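PDB 4LSB: lyase/mutase from Burkholderia cenocepacia, which belongs to the phosphoenolpyruvate phosphomutase family of TIM-barrel enzymes and binds a magnesium ion. Local coordinates for residues B[56-61]-B[93-98]. Sequence-based numbering, arbitrary orientation.
Sequences TTSAGY and SADLEN. With MG (magnesium ion), chain E.
Ser58 and Glu97 meet at a magnesium ion, one ligand from each segment: Ser58 OG lies 2.4 Å from the metal and Glu97 OE2 2.1 Å. Three water molecules are also bound to it. The two protein oxygens are 3.2 Å apart, Ser58 OG to Glu97 OE2, and are joined through the metal, not by a hydrogen bond. Glu97 reaches inward because its chain bends at chi2 (-91°), which turns the carboxylate back toward Ser58.

Asp95 forms the second shell. Asp95 OD2 accepts from Ser58 OG at 2.9 Å and from Ser58 N at 3.1 Å, and both donors lie above the carboxylate plane on the same face, Ser58 N 37° out of it. The N-H bond holds the backbone of Ser58 and the OG bond holds its hydroxyl. The other oxygen, OD1, accepts from a metal-bound water and, in an Asx turn, from Glu97 N, so Asp95 ties the backbones of both metal-binding residues, which probably helps to place their side chains.

Farther from the metal, the segments are tied through Thr56. With chi1 at 65°, Thr56 OG1 sits between the backbone N and carbonyl carbon and accepts from Asp95 N at 2.9 Å, so the threonine hydroxyl takes the N-H of Asp95 just beyond the backbone bond from Thr56 N to Ser93 O at 3.1 Å. Thr57, the N-cap of the following helix, accepts from Gly60 N through Thr57 OG1 (2.9 Å), which secures the first turn carrying Ser58.

All seven touching residues are buried, at the C-terminal ends of adjacent parallel barrel strands 54-55 and 92-95, as suits a TIM-barrel metal site. Helix 74-88 packs on Thr56 and Ala94, while strand 121-125 flanks Asp95 through Ser123.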
loop_
_atom_site.group_PDB
_atom_site.type_symbol
_atom_site.label_atom_id
_atom_site.label_comp_id
_atom_site.label_asym_id
_atom_site.label_seq_id
_atom_site.Cartn_x
_atom_site.Cartn_y
_atom_site.Cartn_z
ATOM N N THR B 56 -9.118 8.753 -6.523
ATOM C CA THR B 56 -7.813 8.788 -5.871
ATOM C C THR B 56 -7.974 9.545 -4.565
ATOM O O THR B 56 -9.027 10.185 -4.315
ATOM C CB THR B 56 -6.745 9.411 -6.757
ATOM O OG1 THR B 56 -7.056 10.756 -6.987
ATOM C CG2 THR B 56 -6.629 8.677 -8.093
ATOM N N THR B 57 -7.008 9.370 -3.675
ATOM C CA THR B 57 -7.014 9.991 -2.354
ATOM C C THR B 57 -5.606 10.532 -2.137
ATOM O O THR B 57 -4.651 9.787 -2.030
ATOM C CB THR B 57 -7.410 9.000 -1.227
ATOM O OG1 THR B 57 -7.050 9.520 0.048
ATOM C CG2 THR B 57 -6.775 7.628 -1.408
ATOM N N SER B 58 -5.483 11.845 -2.180
ATOM C CA SER B 58 -4.211 12.490 -1.884
ATOM C C SER B 58 -3.706 12.062 -0.476
ATOM O O SER B 58 -2.502 11.929 -0.257
ATOM C CB SER B 58 -4.368 14.034 -1.963
ATOM O OG SER B 58 -5.325 14.467 -0.979
ATOM N N ALA B 59 -4.605 11.807 0.463
ATOM C CA ALA B 59 -4.217 11.383 1.805
ATOM C C ALA B 59 -3.678 9.960 1.864
ATOM O O ALA B 59 -2.637 9.714 2.509
ATOM C CB ALA B 59 -5.385 11.464 2.758
ATOM N N GLY B 60 -4.401 9.033 1.219
ATOM C CA GLY B 60 -3.974 7.618 1.158
ATOM C C GLY B 60 -2.650 7.472 0.454
ATOM O O GLY B 60 -1.734 6.726 0.881
ATOM N N TYR B 61 -2.505 8.241 -0.625
ATOM C CA TYR B 61 -1.279 8.239 -1.376
ATOM C C TYR B 61 -0.116 8.700 -0.532
ATOM O O TYR B 61 0.929 8.067 -0.548
ATOM C CB TYR B 61 -1.395 9.115 -2.642
ATOM C CG TYR B 61 -0.102 9.242 -3.445
ATOM C CD1 TYR B 61 0.235 8.303 -4.387
ATOM C CD2 TYR B 61 0.781 10.308 -3.235
ATOM C CE1 TYR B 61 1.406 8.403 -5.123
ATOM C CE2 TYR B 61 1.970 10.409 -3.951
ATOM C CZ TYR B 61 2.269 9.454 -4.903
ATOM O OH TYR B 61 3.440 9.550 -5.653
ATOM N N SER B 93 -11.947 9.200 -10.939
ATOM C CA SER B 93 -12.045 10.587 -10.566
ATOM C C SER B 93 -10.855 10.928 -9.727
ATOM O O SER B 93 -10.628 10.323 -8.674
ATOM C CB SER B 93 -13.296 10.857 -9.728
ATOM O OG SER B 93 -13.536 12.258 -9.712
ATOM N N ALA B 94 -10.121 11.939 -10.159
ATOM C CA ALA B 94 -8.890 12.321 -9.516
ATOM C C ALA B 94 -9.044 13.440 -8.528
ATOM O O ALA B 94 -9.583 14.480 -8.822
ATOM C CB ALA B 94 -7.906 12.754 -10.587
ATOM N N ASP B 95 -8.484 13.242 -7.359
ATOM C CA ASP B 95 -8.329 14.291 -6.380
ATOM C C ASP B 95 -7.167 15.174 -6.863
ATOM O O ASP B 95 -6.048 14.697 -6.923
ATOM C CB ASP B 95 -8.004 13.629 -5.065
ATOM C CG ASP B 95 -7.752 14.595 -3.950
ATOM O OD1 ASP B 95 -7.813 15.844 -4.141
ATOM O OD2 ASP B 95 -7.553 14.040 -2.854
ATOM N N LEU B 96 -7.476 16.421 -7.237
ATOM C CA LEU B 96 -6.496 17.360 -7.835
ATOM C C LEU B 96 -6.295 18.543 -6.926
ATOM O O LEU B 96 -5.966 19.655 -7.371
ATOM C CB LEU B 96 -6.988 17.822 -9.186
ATOM C CG LEU B 96 -7.172 16.683 -10.142
ATOM C CD1 LEU B 96 -7.893 17.171 -11.386
ATOM C CD2 LEU B 96 -5.843 15.996 -10.424
ATOM N N GLU B 97 -6.498 18.284 -5.639
ATOM C CA GLU B 97 -6.231 19.263 -4.573
ATOM C C GLU B 97 -6.871 20.599 -4.979
ATOM O O GLU B 97 -8.020 20.631 -5.427
ATOM C CB GLU B 97 -4.706 19.423 -4.401
ATOM C CG GLU B 97 -3.938 18.113 -4.296
ATOM C CD GLU B 97 -3.799 17.664 -2.861
ATOM O OE1 GLU B 97 -2.657 17.645 -2.339
ATOM O OE2 GLU B 97 -4.842 17.357 -2.276
ATOM N N ASN B 98 -6.108 21.693 -4.880
ATOM C CA ASN B 98 -6.591 23.026 -5.303
ATOM C C ASN B 98 -6.206 23.358 -6.762
ATOM O O ASN B 98 -6.199 24.536 -7.156
ATOM C CB ASN B 98 -6.042 24.074 -4.329
ATOM C CG ASN B 98 -4.554 24.301 -4.510
ATOM O OD1 ASN B 98 -3.799 23.366 -4.859
ATOM N ND2 ASN B 98 -4.121 25.533 -4.318
HETATM MG MG MG E . -5.597 16.798 -0.417
HETATM O O HOH W 1 -7.713 16.851 -1.594
HETATM O O HOH W 2 -5.966 18.899 0.049
HETATM O O HOH W 3 -6.582 16.007 1.171
#